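Local coordinates for protein aspartokinase (Synechocystis, PDB 3L76) that probably catalyses ATP-dependent phosphorylation of the beta-carboxyl group of aspartate, and binds lysine and threonine in pockets formed by its ACT domains, at residues S286-D291 and I314-V319; I299-Q304 and I561-I566; G542-F547 and I566-V571. One frame throughout, in Å; residues are numbered along the deposited sequence.

Contact 1 (S286-D291 and I314-V319)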
loop_
_atom_site.group_PDB
_atom_site.type_symbol
_atom_site.label_atom_id
_atom_site.label_comp_id
_atom_site.label_asym_id
_atom_site.label_seq_id
_atom_site.Cartn_x
_atom_site.Cartn_y
_atom_site.Cartn_z
ATOM N N SER A 286 51.428 -12.767 -23.882
ATOM C CA SER A 286 51.989 -13.727 -22.943
ATOM C C SER A 286 53.498 -13.541 -22.760
ATOM O O SER A 286 53.968 -13.360 -21.640
ATOM C CB SER A 286 51.697 -15.149 -23.399
ATOM O OG SER A 286 52.143 -16.075 -22.430
ATOM N N LYS A 287 54.251 -13.559 -23.860
ATOM C CA LYS A 287 55.710 -13.444 -23.783
ATOM C C LYS A 287 56.188 -12.109 -23.228
ATOM O O LYS A 287 57.053 -12.075 -22.362
ATOM C CB LYS A 287 56.397 -13.716 -25.129
ATOM C CG LYS A 287 57.909 -13.546 -25.033
ATOM C CD LYS A 287 58.661 -14.298 -26.109
ATOM C CE LYS A 287 60.041 -14.739 -25.611
ATOM N NZ LYS A 287 59.969 -15.773 -24.529
ATOM N N LEU A 288 55.636 -11.017 -23.741
ATOM C CA LEU A 288 55.950 -9.684 -23.235
ATOM C C LEU A 288 55.926 -9.630 -21.707
ATOM O O LEU A 288 56.924 -9.318 -21.054
ATOM C CB LEU A 288 54.943 -8.664 -23.766
ATOM C CG LEU A 288 55.427 -7.244 -24.080
ATOM C CD1 LEU A 288 54.248 -6.254 -24.046
ATOM C CD2 LEU A 288 56.532 -6.789 -23.158
ATOM N N PHE A 289 54.772 -9.930 -21.133
ATOM C CA PHE A 289 54.584 -9.678 -19.722
ATOM C C PHE A 289 55.246 -10.749 -18.871
ATOM O O PHE A 289 55.643 -10.488 -17.741
ATOM C CB PHE A 289 53.093 -9.489 -19.388
ATOM C CG PHE A 289 52.483 -8.276 -20.045
ATOM C CD1 PHE A 289 52.722 -7.000 -19.544
ATOM C CD2 PHE A 289 51.691 -8.404 -21.172
ATOM C CE1 PHE A 289 52.171 -5.877 -20.149
ATOM C CE2 PHE A 289 51.134 -7.286 -21.789
ATOM C CZ PHE A 289 51.375 -6.020 -21.276
ATOM N N ARG A 290 55.385 -11.950 -19.419
ATOM C CA ARG A 290 56.131 -12.979 -18.715
ATOM C C ARG A 290 57.554 -12.492 -18.455
ATOM O O ARG A 290 58.011 -12.496 -17.315
ATOM C CB ARG A 290 56.138 -14.298 -19.482
ATOM C CG ARG A 290 54.886 -15.147 -19.311
ATOM C CD ARG A 290 55.169 -16.580 -19.728
ATOM N NE ARG A 290 55.855 -16.631 -21.019
ATOM C CZ ARG A 290 55.348 -17.175 -22.121
ATOM N NH1 ARG A 290 54.148 -17.745 -22.094
ATOM N NH2 ARG A 290 56.046 -17.159 -23.248
ATOM N N ASP A 291 58.246 -12.048 -19.504
ATOM C CA ASP A 291 59.621 -11.593 -19.352
ATOM C C ASP A 291 59.720 -10.379 -18.438
ATOM O O ASP A 291 60.581 -10.334 -17.562
ATOM C CB ASP A 291 60.277 -11.301 -20.706
ATOM C CG ASP A 291 60.367 -12.527 -21.594
ATOM O OD1 ASP A 291 60.244 -13.656 -21.075
ATOM O OD2 ASP A 291 60.562 -12.357 -22.817
ATOM N N ILE A 314 50.694 -2.807 -27.840
ATOM C CA ILE A 314 50.462 -3.111 -26.441
ATOM C C ILE A 314 51.057 -2.005 -25.562
ATOM O O ILE A 314 52.241 -1.685 -25.670
ATOM C CB ILE A 314 51.030 -4.456 -26.048
ATOM C CG1 ILE A 314 50.411 -5.560 -26.911
ATOM C CG2 ILE A 314 50.778 -4.713 -24.570
ATOM C CD1 ILE A 314 50.900 -6.963 -26.591
ATOM N N ALA A 315 50.229 -1.405 -24.711
ATOM C CA ALA A 315 50.694 -0.325 -23.856
ATOM C C ALA A 315 50.500 -0.701 -22.414
ATOM O O ALA A 315 49.557 -1.396 -22.074
ATOM C CB ALA A 315 49.988 0.975 -24.174
ATOM N N PHE A 316 51.436 -0.280 -21.577
ATOM C CA PHE A 316 51.308 -0.473 -20.141
ATOM C C PHE A 316 51.952 0.686 -19.398
ATOM O O PHE A 316 52.704 1.463 -19.981
ATOM C CB PHE A 316 51.867 -1.824 -19.693
ATOM C CG PHE A 316 53.326 -2.012 -19.976
ATOM C CD1 PHE A 316 54.274 -1.659 -19.045
ATOM C CD2 PHE A 316 53.748 -2.570 -21.168
ATOM C CE1 PHE A 316 55.625 -1.852 -19.301
ATOM C CE2 PHE A 316 55.096 -2.755 -21.429
ATOM C CZ PHE A 316 56.029 -2.395 -20.494
ATOM N N THR A 317 51.606 0.846 -18.128
ATOM C CA THR A 317 52.264 1.862 -17.325
ATOM C C THR A 317 52.949 1.250 -16.138
ATOM O O THR A 317 52.647 0.144 -15.704
ATOM C CB THR A 317 51.310 2.977 -16.823
ATOM O OG1 THR A 317 50.378 2.438 -15.867
ATOM C CG2 THR A 317 50.588 3.624 -17.998
ATOM N N VAL A 318 53.831 2.042 -15.572
ATOM C CA VAL A 318 54.748 1.582 -14.583
ATOM C C VAL A 318 55.055 2.836 -13.749
ATOM O O VAL A 318 54.811 3.965 -14.194
ATOM C CB VAL A 318 55.957 1.027 -15.379
ATOM C CG1 VAL A 318 57.264 1.762 -15.133
ATOM C CG2 VAL A 318 55.976 -0.515 -15.470
ATOM N N VAL A 319 55.523 2.641 -12.525
ATOM C CA VAL A 319 55.963 3.750 -11.690
ATOM C C VAL A 319 57.148 4.461 -12.364
ATOM O O VAL A 319 58.001 3.802 -12.958
ATOM C CB VAL A 319 56.336 3.218 -10.291
ATOM C CG1 VAL A 319 57.416 4.076 -9.638
ATOM C CG2 VAL A 319 55.076 3.128 -9.428
#

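Contact 2 (I299-Q304 and I561-I566). With LYS (lysine), chain E; THR (threonine), chain C.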
loop_
_atom_site.group_PDB
_atom_site.type_symbol
_atom_site.label_atom_id
_atom_site.label_comp_id
_atom_site.label_asym_id
_atom_site.label_seq_id
_atom_site.Cartn_x
_atom_site.Cartn_y
_atom_site.Cartn_z
ATOM N N ILE A 299 53.192 -4.027 -12.814
ATOM C CA ILE A 299 52.510 -3.205 -13.813
ATOM C C ILE A 299 51.139 -2.662 -13.323
ATOM O O ILE A 299 50.418 -3.329 -12.585
ATOM C CB ILE A 299 52.306 -4.003 -15.118
ATOM C CG1 ILE A 299 53.655 -4.446 -15.678
ATOM C CG2 ILE A 299 51.497 -3.191 -16.135
ATOM C CD1 ILE A 299 53.615 -4.810 -17.125
ATOM N N ASP A 300 50.801 -1.445 -13.735
ATOM C CA ASP A 300 49.484 -0.871 -13.487
ATOM C C ASP A 300 48.537 -1.022 -14.683
ATOM O O ASP A 300 47.875 -2.037 -14.811
ATOM C CB ASP A 300 49.590 0.611 -13.130
ATOM C CG ASP A 300 48.230 1.227 -12.830
ATOM O OD1 ASP A 300 47.330 0.454 -12.463
ATOM O OD2 ASP A 300 48.063 2.458 -12.974
ATOM N N LEU A 301 48.464 0.001 -15.538
ATOM C CA LEU A 301 47.623 -0.048 -16.728
ATOM C C LEU A 301 48.138 -1.017 -17.802
ATOM O O LEU A 301 49.326 -1.054 -18.121
ATOM C CB LEU A 301 47.468 1.350 -17.343
ATOM C CG LEU A 301 46.508 2.356 -16.709
ATOM C CD1 LEU A 301 46.828 3.761 -17.190
ATOM C CD2 LEU A 301 45.045 1.997 -17.010
ATOM N N ILE A 302 47.229 -1.806 -18.355
ATOM C CA ILE A 302 47.488 -2.507 -19.601
ATOM C C ILE A 302 46.359 -2.189 -20.584
ATOM O O ILE A 302 45.183 -2.491 -20.336
ATOM C CB ILE A 302 47.640 -4.031 -19.410
ATOM C CG1 ILE A 302 48.705 -4.329 -18.356
ATOM C CG2 ILE A 302 47.982 -4.718 -20.753
ATOM C CD1 ILE A 302 48.927 -5.805 -18.127
ATOM N N ILE A 303 46.721 -1.556 -21.691
ATOM C CA ILE A 303 45.744 -1.139 -22.685
ATOM C C ILE A 303 46.070 -1.696 -24.079
ATOM O O ILE A 303 47.146 -1.472 -24.635
ATOM C CB ILE A 303 45.637 0.404 -22.736
ATOM C CG1 ILE A 303 45.439 0.971 -21.325
ATOM C CG2 ILE A 303 44.527 0.855 -23.690
ATOM C CD1 ILE A 303 45.241 2.477 -21.286
ATOM N N GLN A 304 45.142 -2.454 -24.629
ATOM C CA GLN A 304 45.270 -2.898 -26.001
ATOM C C GLN A 304 43.945 -2.758 -26.728
ATOM O O GLN A 304 43.002 -3.511 -26.475
ATOM C CB GLN A 304 45.750 -4.338 -26.057
ATOM C CG GLN A 304 45.913 -4.860 -27.487
ATOM C CD GLN A 304 46.237 -6.335 -27.519
ATOM O OE1 GLN A 304 47.260 -6.789 -26.966
ATOM N NE2 GLN A 304 45.363 -7.102 -28.153
ATOM N N ILE A 561 42.653 -5.697 -24.615
ATOM C CA ILE A 561 42.899 -5.797 -23.181
ATOM C C ILE A 561 42.566 -4.465 -22.537
ATOM O O ILE A 561 42.860 -3.408 -23.102
ATOM C CB ILE A 561 44.369 -6.117 -22.865
ATOM C CG1 ILE A 561 44.839 -7.360 -23.612
ATOM C CG2 ILE A 561 44.575 -6.273 -21.372
ATOM C CD1 ILE A 561 46.345 -7.487 -23.658
ATOM N N ALA A 562 41.944 -4.528 -21.361
ATOM C CA ALA A 562 41.634 -3.334 -20.565
ATOM C C ALA A 562 41.728 -3.615 -19.067
ATOM O O ALA A 562 41.461 -4.717 -18.598
ATOM C CB ALA A 562 40.261 -2.764 -20.922
ATOM N N THR A 563 42.082 -2.599 -18.306
ATOM C CA THR A 563 42.529 -2.855 -16.954
ATOM C C THR A 563 42.005 -1.833 -15.927
ATOM O O THR A 563 41.625 -0.716 -16.277
ATOM C CB THR A 563 44.073 -2.934 -16.968
ATOM O OG1 THR A 563 44.511 -4.205 -16.476
ATOM C CG2 THR A 563 44.690 -1.817 -16.208
ATOM N N SER A 564 41.918 -2.254 -14.672
ATOM C CA SER A 564 41.973 -1.324 -13.539
ATOM C C SER A 564 43.020 -1.885 -12.580
ATOM O O SER A 564 43.697 -2.854 -12.905
ATOM C CB SER A 564 40.610 -1.150 -12.862
ATOM O OG SER A 564 40.230 -2.294 -12.137
ATOM N N GLU A 565 43.182 -1.296 -11.409
ATOM C CA GLU A 565 44.188 -1.826 -10.482
ATOM C C GLU A 565 43.919 -3.273 -10.055
ATOM O O GLU A 565 44.837 -3.976 -9.657
ATOM C CB GLU A 565 44.326 -0.945 -9.237
ATOM C CG GLU A 565 44.613 0.527 -9.518
ATOM C CD GLU A 565 43.381 1.279 -9.948
ATOM O OE1 GLU A 565 42.287 0.676 -9.939
ATOM O OE2 GLU A 565 43.509 2.473 -10.274
ATOM N N ILE A 566 42.668 -3.720 -10.127
ATOM C CA ILE A 566 42.324 -5.047 -9.609
ATOM C C ILE A 566 41.500 -5.901 -10.571
ATOM O O ILE A 566 41.089 -7.006 -10.229
ATOM C CB ILE A 566 41.591 -4.961 -8.220
ATOM C CG1 ILE A 566 40.149 -4.472 -8.371
ATOM C CG2 ILE A 566 42.354 -4.050 -7.252
ATOM C CD1 ILE A 566 39.398 -4.404 -7.045
HETATM N N LYS E . 50.054 -5.468 -11.226
HETATM C CA LYS E . 49.753 -6.747 -11.854
HETATM C C LYS E . 50.942 -7.202 -12.711
HETATM O O LYS E . 51.942 -6.480 -12.851
HETATM C CB LYS E . 48.464 -6.668 -12.685
HETATM C CG LYS E . 48.443 -5.561 -13.762
HETATM C CD LYS E . 47.111 -5.566 -14.539
HETATM C CE LYS E . 45.976 -4.942 -13.729
HETATM N NZ LYS E . 46.354 -3.563 -13.258
HETATM O OXT LYS E . 50.942 -8.308 -13.258
HETATM N N THR C . 46.839 -11.061 -30.047
HETATM C CA THR C . 48.074 -11.075 -29.252
HETATM C C THR C . 48.065 -12.182 -28.202
HETATM O O THR C . 47.062 -12.901 -28.056
HETATM C CB THR C . 48.349 -9.713 -28.586
HETATM O OG1 THR C . 47.283 -9.389 -27.677
HETATM C CG2 THR C . 48.433 -8.628 -29.651
HETATM O OXT THR C . 49.073 -12.385 -27.513
#

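Contact 3 (G542-F547 and I566-V571). With LYS (lysine), chain E.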
loop_
_atom_site.group_PDB
_atom_site.type_symbol
_atom_site.label_atom_id
_atom_site.label_comp_id
_atom_site.label_asym_id
_atom_site.label_seq_id
_atom_site.Cartn_x
_atom_site.Cartn_y
_atom_site.Cartn_z
ATOM N N GLY A 542 53.536 -10.252 -12.503
ATOM C CA GLY A 542 53.239 -11.526 -13.124
ATOM C C GLY A 542 51.798 -12.006 -13.099
ATOM O O GLY A 542 51.534 -13.108 -13.584
ATOM N N VAL A 543 50.867 -11.218 -12.552
ATOM C CA VAL A 543 49.462 -11.632 -12.566
ATOM C C VAL A 543 48.880 -11.564 -13.979
ATOM O O VAL A 543 48.321 -12.528 -14.503
ATOM C CB VAL A 543 48.587 -10.799 -11.620
ATOM C CG1 VAL A 543 47.126 -11.155 -11.817
ATOM C CG2 VAL A 543 48.996 -11.028 -10.177
ATOM N N ALA A 544 48.999 -10.409 -14.603
ATOM C CA ALA A 544 48.553 -10.301 -15.976
ATOM C C ALA A 544 49.265 -11.338 -16.859
ATOM O O ALA A 544 48.653 -11.934 -17.748
ATOM C CB ALA A 544 48.785 -8.903 -16.492
ATOM N N ALA A 545 50.552 -11.564 -16.604
ATOM C CA ALA A 545 51.311 -12.485 -17.434
ATOM C C ALA A 545 50.741 -13.892 -17.336
ATOM O O ALA A 545 50.592 -14.589 -18.341
ATOM C CB ALA A 545 52.783 -12.465 -17.066
ATOM N N HIS A 546 50.402 -14.305 -16.124
ATOM C CA HIS A 546 49.826 -15.626 -15.925
ATOM C C HIS A 546 48.502 -15.781 -16.654
ATOM O O HIS A 546 48.234 -16.813 -17.255
ATOM C CB HIS A 546 49.629 -15.905 -14.444
ATOM C CG HIS A 546 49.525 -17.361 -14.123
ATOM N ND1 HIS A 546 50.431 -18.288 -14.597
ATOM C CD2 HIS A 546 48.629 -18.055 -13.384
ATOM C CE1 HIS A 546 50.096 -19.485 -14.161
ATOM N NE2 HIS A 546 49.005 -19.374 -13.422
ATOM N N PHE A 547 47.674 -14.743 -16.581
ATOM C CA PHE A 547 46.380 -14.712 -17.256
ATOM C C PHE A 547 46.545 -14.883 -18.781
ATOM O O PHE A 547 45.935 -15.770 -19.388
ATOM C CB PHE A 547 45.647 -13.410 -16.879
ATOM C CG PHE A 547 44.263 -13.280 -17.458
ATOM C CD1 PHE A 547 43.560 -14.391 -17.894
ATOM C CD2 PHE A 547 43.663 -12.035 -17.558
ATOM C CE1 PHE A 547 42.287 -14.260 -18.436
ATOM C CE2 PHE A 547 42.384 -11.892 -18.098
ATOM C CZ PHE A 547 41.696 -13.006 -18.534
ATOM N N ILE A 566 42.668 -3.720 -10.127
ATOM C CA ILE A 566 42.324 -5.047 -9.609
ATOM C C ILE A 566 41.500 -5.901 -10.571
ATOM O O ILE A 566 41.089 -7.006 -10.229
ATOM C CB ILE A 566 41.591 -4.961 -8.220
ATOM C CG1 ILE A 566 40.149 -4.472 -8.371
ATOM C CG2 ILE A 566 42.354 -4.050 -7.252
ATOM C CD1 ILE A 566 39.398 -4.404 -7.045
ATOM N N LYS A 567 41.260 -5.383 -11.771
ATOM C CA LYS A 567 40.530 -6.127 -12.801
ATOM C C LYS A 567 41.290 -6.114 -14.114
ATOM O O LYS A 567 41.708 -5.054 -14.573
ATOM C CB LYS A 567 39.138 -5.538 -13.039
ATOM C CG LYS A 567 38.274 -6.387 -13.959
ATOM C CD LYS A 567 36.841 -5.835 -14.098
ATOM C CE LYS A 567 35.855 -6.931 -14.532
ATOM N NZ LYS A 567 34.608 -6.354 -15.083
ATOM N N ILE A 568 41.483 -7.294 -14.697
ATOM C CA ILE A 568 41.967 -7.419 -16.070
ATOM C C ILE A 568 40.880 -8.075 -16.914
ATOM O O ILE A 568 40.357 -9.125 -16.545
ATOM C CB ILE A 568 43.273 -8.241 -16.187
ATOM C CG1 ILE A 568 44.370 -7.665 -15.291
ATOM C CG2 ILE A 568 43.759 -8.239 -17.623
ATOM C CD1 ILE A 568 45.381 -8.699 -14.834
ATOM N N SER A 569 40.522 -7.425 -18.019
ATOM C CA SER A 569 39.612 -7.983 -19.017
ATOM C C SER A 569 40.321 -8.226 -20.365
ATOM O O SER A 569 41.055 -7.366 -20.868
ATOM C CB SER A 569 38.428 -7.039 -19.246
ATOM O OG SER A 569 37.620 -6.932 -18.108
ATOM N N CYS A 570 40.086 -9.392 -20.953
ATOM C CA CYS A 570 40.533 -9.667 -22.321
ATOM C C CYS A 570 39.332 -9.897 -23.204
ATOM O O CYS A 570 38.461 -10.705 -22.870
ATOM C CB CYS A 570 41.404 -10.920 -22.380
ATOM S SG CYS A 570 42.999 -10.733 -21.631
ATOM N N VAL A 571 39.281 -9.193 -24.329
ATOM C CA VAL A 571 38.285 -9.502 -25.346
ATOM C C VAL A 571 38.822 -10.619 -26.220
ATOM O O VAL A 571 40.009 -10.686 -26.521
ATOM C CB VAL A 571 37.913 -8.298 -26.210
ATOM C CG1 VAL A 571 36.884 -8.705 -27.255
ATOM C CG2 VAL A 571 37.359 -7.219 -25.351
HETATM N N LYS E . 50.054 -5.468 -11.226
HETATM C CA LYS E . 49.753 -6.747 -11.854
HETATM C C LYS E . 50.942 -7.202 -12.711
HETATM O O LYS E . 51.942 -6.480 -12.851
HETATM C CB LYS E . 48.464 -6.668 -12.685
HETATM C CG LYS E . 48.443 -5.561 -13.762
HETATM C CD LYS E . 47.111 -5.566 -14.539
HETATM C CE LYS E . 45.976 -4.942 -13.729
HETATM N NZ LYS E . 46.354 -3.563 -13.258
HETATM O OXT LYS E . 50.942 -8.308 -13.258
#

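Contact 1 (S286-D291 and I314-V319)
Ile314 enters the contact through its CG2 methyl, which meets Leu288 and Phe289 of the helix. Its first torsion turns CG2 anti to the backbone N and leaves CG1 beside that N (chi1 -58°). The Leu288 side chain comes tip to tip with it, CD1 lying 3.8 Å from Ile314 CG2. The ring of Phe289 crosses the isoleucine obliquely, and its CZ is 3.6 Å from the same CG2 atom. Within the helix, Leu288 CD1 also sits over one face of the Phe289 ring, toward the rim, so the leucine, the phenylalanine and the isoleucine form one apolar cluster.

Ala315 directs its CB away from the helix, as the alternation of a strand demands, and Phe316 turns back toward it. The two aromatic side chains slide past each other in opposite directions. Their centroids are 5.7 Å apart with ring planes at 70°, the geometry of an offset edge-to-face pair in which Phe289 turns its edge toward the face of Phe316. The closest ring atoms are Phe289 CE1 and Phe316 CD2, 3.8 Å apart. Leu288 CD1 makes a looser approach to the second ring, 4.5 Å from Phe316 CE2.

Beyond Phe316, the hydroxyl of Thr317 bonds to the backbone N of Leu301, which ties strand 311-318 to segment 299-304. Phe289 also meets Phe548 of helix 543-552, and Leu288 rests on Leu275 of strand 271-279.

The axes of helix 286-291 and strand 314-318 pass 11.0 Å apart and run in the same sense, 24° apart, with four buried apolar side chains filling the interface. This is the helix-on-sheet core of an ACT domain.

Contact 2 (I299-Q304 and I561-I566)
A single antiparallel bridge between two ACT domains, at Gln304 and Ile561, runs between two effector pockets. Its two backbone bonds make it a hydrogen-bonded pair: Gln304 N reaches Ile561 O at 2.9 Å in a nearly straight line (175°), and Ile561 N reaches Gln304 O at 2.9 Å. Beside it, Ile302 CG2 meets Ile561 CG2 at 3.8 Å, and Thr563 points its CG2 methyl at the backbone around Leu301 and Ile302.

At one end the Gln304 side chain, extended with CG anti to the backbone N (chi1 -180°), carries its amide to the bound threonine, whose hydroxyl OG1 donates to Gln304 OE1 at 2.7 Å. At the other end the bound lysine joins the segments directly: its NZ donates to Asp300 O at 2.7 Å and to Ser564 O at 2.8 Å. The side chains of Asp300 and Glu565 lie side by side, pointing the same way, their charged atoms not touching. Lys357 forms salt bridges with both, which probably offsets their like charges; Glu565 also forms a salt bridge with Lys395, and Asp300 OD2 a hydrogen bond with Gln270. Amino acid effectors held between paired ACT domains are characteristic of allosteric aspartokinases.

Contact 3 (G542-F547 and I566-V571)
The contact is an apolar one within an ACT domain, where Phe547 and Ala544 of helix 543-552 pack on Ile568 and Cys570 of strand 567-573, next to the bound lysine. The axes of the short segments run 10.2 Å apart at 29°, and the side chains between them are buried.

Ile568 splits the work between its branches. Its CG2 lies at the edge of the Phe547 ring and in its plane, 3.8 Å from CD2, as the two side chains slide past each other in opposite directions. On the other branch, CD1 meets Ala544 CB at 3.8 Å, with Val543 CG1 more distant. The same branch lines the ligand pocket, Ile568 CG1 being 3.5 Å from CE of the lysine.

Phe547 points its CB toward the strand, and chi1 of -177° sets CG anti to the backbone N; from there the ring atom CE2 reaches Cys570 SG (3.8 Å). The sulfur lies 4.4 Å from the ring centroid and 34° off the normal, an oblique sulfur-aromatic contact.

Gly542 occupies the N-cap position. At this first turn Ala544 N donates to the lysine carboxylate atom OXT at 3.2 Å, while Val543 N makes a weak bond to it. The helix dipole would be expected to favour that negative charge. A helix N terminus receiving the effector carboxylate, with a strand isoleucine against its aliphatic chain, is the arrangement of an ACT-domain effector site.

From the N terminus, helix 284-294 leads through 299-304 to strand 311-318, and contact 1 closes this loop of 22 residues. Segment 299-304 finds its contact 2 partner only 256 residues later, so contact 2 crosses contact 1. Contact 3 opens at 542-547 and closes at 566-571; it follows contact 1 in series but crosses contact 2, with which it shares Ile566. Contacts 1 and 3 each join a helix to a strand inside one ACT domain; contact 2 ties those domains together, and their helices also meet where Ala545 packs on Phe289 and Arg290. Neighbouring strands continue the connection: Ala315 O to Ile303 N on one side, Ala562 O to Ser569 N on the other, both probable hydrogen bonds.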